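Local coordinates for leucine aminopeptidase (Legionella pneumophila, PDB 5GNE), which probably acts as a zinc-dependent aminopeptidase of the M28 family, removing residues one at a time from the amino-terminal end of peptides, at residues I279-D284 / E292-L297. Residues are numbered along the deposited sequence; the frame is centred on the assembly and turned at random.
Sequences IWLLKD and EFTAEL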
loop_
_atom_site.group_PDB
_atom_site.type_symbol
_atom_site.label_atom_id
_atom_site.label_comp_id
_atom_site.label_asym_id
_atom_site.label_seq_id
_atom_site.Cartn_x
_atom_site.Cartn_y
_atom_site.Cartn_z
ATOM N N ILE A 279 -0.668 -12.668 12.733
ATOM C CA ILE A 279 -0.490 -11.793 11.578
ATOM C C ILE A 279 0.005 -12.617 10.381
ATOM O O ILE A 279 0.889 -13.460 10.509
ATOM C CB ILE A 279 0.448 -10.629 11.903
ATOM C CG1 ILE A 279 -0.230 -9.742 12.957
ATOM C CG2 ILE A 279 0.747 -9.817 10.652
ATOM C CD1 ILE A 279 0.593 -8.550 13.446
ATOM N N TRP A 280 -0.575 -12.361 9.217
ATOM C CA TRP A 280 -0.296 -13.151 8.021
ATOM C C TRP A 280 0.606 -12.399 7.040
ATOM O O TRP A 280 0.385 -11.225 6.747
ATOM C CB TRP A 280 -1.617 -13.539 7.333
ATOM C CG TRP A 280 -2.383 -14.614 8.057
ATOM C CD1 TRP A 280 -2.234 -15.951 7.913
ATOM C CD2 TRP A 280 -3.376 -14.424 9.083
ATOM N NE1 TRP A 280 -3.098 -16.618 8.758
ATOM C CE2 TRP A 280 -3.795 -15.702 9.495
ATOM C CE3 TRP A 280 -3.945 -13.300 9.685
ATOM C CZ2 TRP A 280 -4.777 -15.889 10.476
ATOM C CZ3 TRP A 280 -4.916 -13.487 10.669
ATOM C CH2 TRP A 280 -5.321 -14.770 11.049
ATOM N N LEU A 281 1.614 -13.099 6.530
ATOM C CA LEU A 281 2.510 -12.560 5.522
ATOM C C LEU A 281 2.117 -13.120 4.177
ATOM O O LEU A 281 1.723 -14.291 4.090
ATOM C CB LEU A 281 3.960 -12.933 5.830
ATOM C CG LEU A 281 4.488 -12.432 7.174
ATOM C CD1 LEU A 281 5.922 -12.873 7.387
ATOM C CD2 LEU A 281 4.368 -10.911 7.259
ATOM N N LEU A 282 2.268 -12.312 3.127
ATOM C CA LEU A 282 1.888 -12.744 1.789
ATOM C C LEU A 282 3.066 -13.412 1.154
ATOM O O LEU A 282 4.191 -12.998 1.396
ATOM C CB LEU A 282 1.433 -11.572 0.943
ATOM C CG LEU A 282 -0.060 -11.306 1.100
ATOM C CD1 LEU A 282 -0.365 -10.463 2.336
ATOM C CD2 LEU A 282 -0.614 -10.681 -0.158
ATOM N N LYS A 283 2.841 -14.478 0.391
ATOM C CA LYS A 283 3.997 -15.135 -0.202
ATOM C C LYS A 283 4.145 -14.955 -1.715
ATOM O O LYS A 283 5.162 -15.361 -2.272
ATOM C CB LYS A 283 4.034 -16.630 0.125
ATOM C CG LYS A 283 2.795 -17.269 0.696
ATOM C CD LYS A 283 3.114 -18.756 0.929
ATOM C CE LYS A 283 1.997 -19.526 1.607
ATOM N NZ LYS A 283 2.230 -21.000 1.502
ATOM N N ASP A 284 3.159 -14.388 -2.397
ATOM C CA ASP A 284 3.385 -14.086 -3.810
ATOM C C ASP A 284 3.582 -12.581 -4.069
ATOM O O ASP A 284 3.041 -11.722 -3.376
ATOM C CB ASP A 284 2.273 -14.696 -4.691
ATOM C CG ASP A 284 0.876 -14.440 -4.163
ATOM O OD1 ASP A 284 0.520 -13.268 -3.950
ATOM O OD2 ASP A 284 0.127 -15.433 -3.975
ATOM N N GLU A 292 10.978 -13.302 5.002
ATOM C CA GLU A 292 11.480 -14.097 6.117
ATOM C C GLU A 292 11.919 -13.156 7.235
ATOM O O GLU A 292 11.693 -13.438 8.409
ATOM C CB GLU A 292 12.640 -15.027 5.707
ATOM C CG GLU A 292 12.475 -15.756 4.381
ATOM C CD GLU A 292 13.756 -16.459 3.882
ATOM O OE1 GLU A 292 14.842 -16.242 4.464
ATOM O OE2 GLU A 292 13.668 -17.236 2.899
ATOM N N PHE A 293 12.518 -12.029 6.856
ATOM C CA PHE A 293 12.926 -10.991 7.801
ATOM C C PHE A 293 11.734 -10.496 8.625
ATOM O O PHE A 293 11.805 -10.424 9.852
ATOM C CB PHE A 293 13.578 -9.842 7.034
ATOM C CG PHE A 293 13.928 -8.627 7.881
ATOM C CD1 PHE A 293 14.886 -8.702 8.879
ATOM C CD2 PHE A 293 13.333 -7.407 7.630
ATOM C CE1 PHE A 293 15.232 -7.584 9.616
ATOM C CE2 PHE A 293 13.674 -6.277 8.372
ATOM C CZ PHE A 293 14.616 -6.366 9.366
ATOM N N THR A 294 10.636 -10.167 7.946
ATOM C CA THR A 294 9.425 -9.701 8.630
ATOM C C THR A 294 8.906 -10.763 9.612
ATOM O O THR A 294 8.540 -10.452 10.747
ATOM C CB THR A 294 8.328 -9.315 7.607
ATOM O OG1 THR A 294 8.861 -8.389 6.650
ATOM C CG2 THR A 294 7.128 -8.677 8.306
ATOM N N ALA A 295 8.897 -12.015 9.170
ATOM C CA ALA A 295 8.534 -13.146 10.028
ATOM C C ALA A 295 9.376 -13.174 11.313
ATOM O O ALA A 295 8.839 -13.350 12.398
ATOM C CB ALA A 295 8.650 -14.466 9.270
ATOM N N GLU A 296 10.687 -12.989 11.211
ATOM C CA GLU A 296 11.487 -13.058 12.427
ATOM C C GLU A 296 11.317 -11.827 13.312
ATOM O O GLU A 296 11.500 -11.914 14.521
ATOM C CB GLU A 296 12.975 -13.157 12.109
ATOM C CG GLU A 296 13.334 -13.947 10.889
ATOM C CD GLU A 296 14.814 -13.868 10.582
ATOM O OE1 GLU A 296 15.321 -12.761 10.283
ATOM O OE2 GLU A 296 15.472 -14.918 10.634
ATOM N N LEU A 297 10.907 -10.704 12.727
ATOM C CA LEU A 297 10.619 -9.526 13.531
ATOM C C LEU A 297 9.360 -9.803 14.341
ATOM O O LEU A 297 9.292 -9.509 15.544
ATOM C CB LEU A 297 10.466 -8.273 12.658
ATOM C CG LEU A 297 11.658 -7.729 11.824
ATOM C CD1 LEU A 297 11.160 -6.623 10.912
ATOM C CD2 LEU A 297 12.830 -7.219 12.649
#
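Leu281 reaches from strand 279-282 to helix 288-302 with both its methyl groups, and the two branches meet different helix residues. CD1 lies 3.7 Å from Ala295 CB. The same methyl comes within 3.6 Å of the backbone nitrogen Ala295 N, close against the helix surface. CD2 meets the methyl of Thr294, with CG2 at 3.7 Å. Leucine suits this place because its forked end spans two neighbouring residues of one helical turn; with CG anti to its carbonyl carbon (chi1 -60°) and the chain then extended, the fork is carried well out from the sheet. Alanine, with a single methyl, lets the strand's side chain come right up to the helix backbone. Threonine divides its roles: CG2, anti to the backbone N, packs on Leu281, whereas OG1 is buried but satisfied, hydrogen-bonded to Leu290 O one turn back and to Thr329 OG1 of strand 328-332. The tight part is confined to the methyl groups of Leu281, Thr294 and Ala295, with Tyr308 of the next strand also against Leu281 and Ala295 and Pro331 against Leu281. Toward the end of the strand the two segments diverge: Lys283 is exposed, and even its CB, the side-chain atom nearest the helix segment, stays 9.1 Å from Glu292 N. On the helix, Glu292 directs its CB away from the strand, a fitting place for a carboxylate at the partly exposed border. Strand 279-282, helix 288-302 and strand 306-309 form a beta-alpha-beta crossover, at the margin of the mixed sheet in the M28 peptidase domain, away from the zinc site.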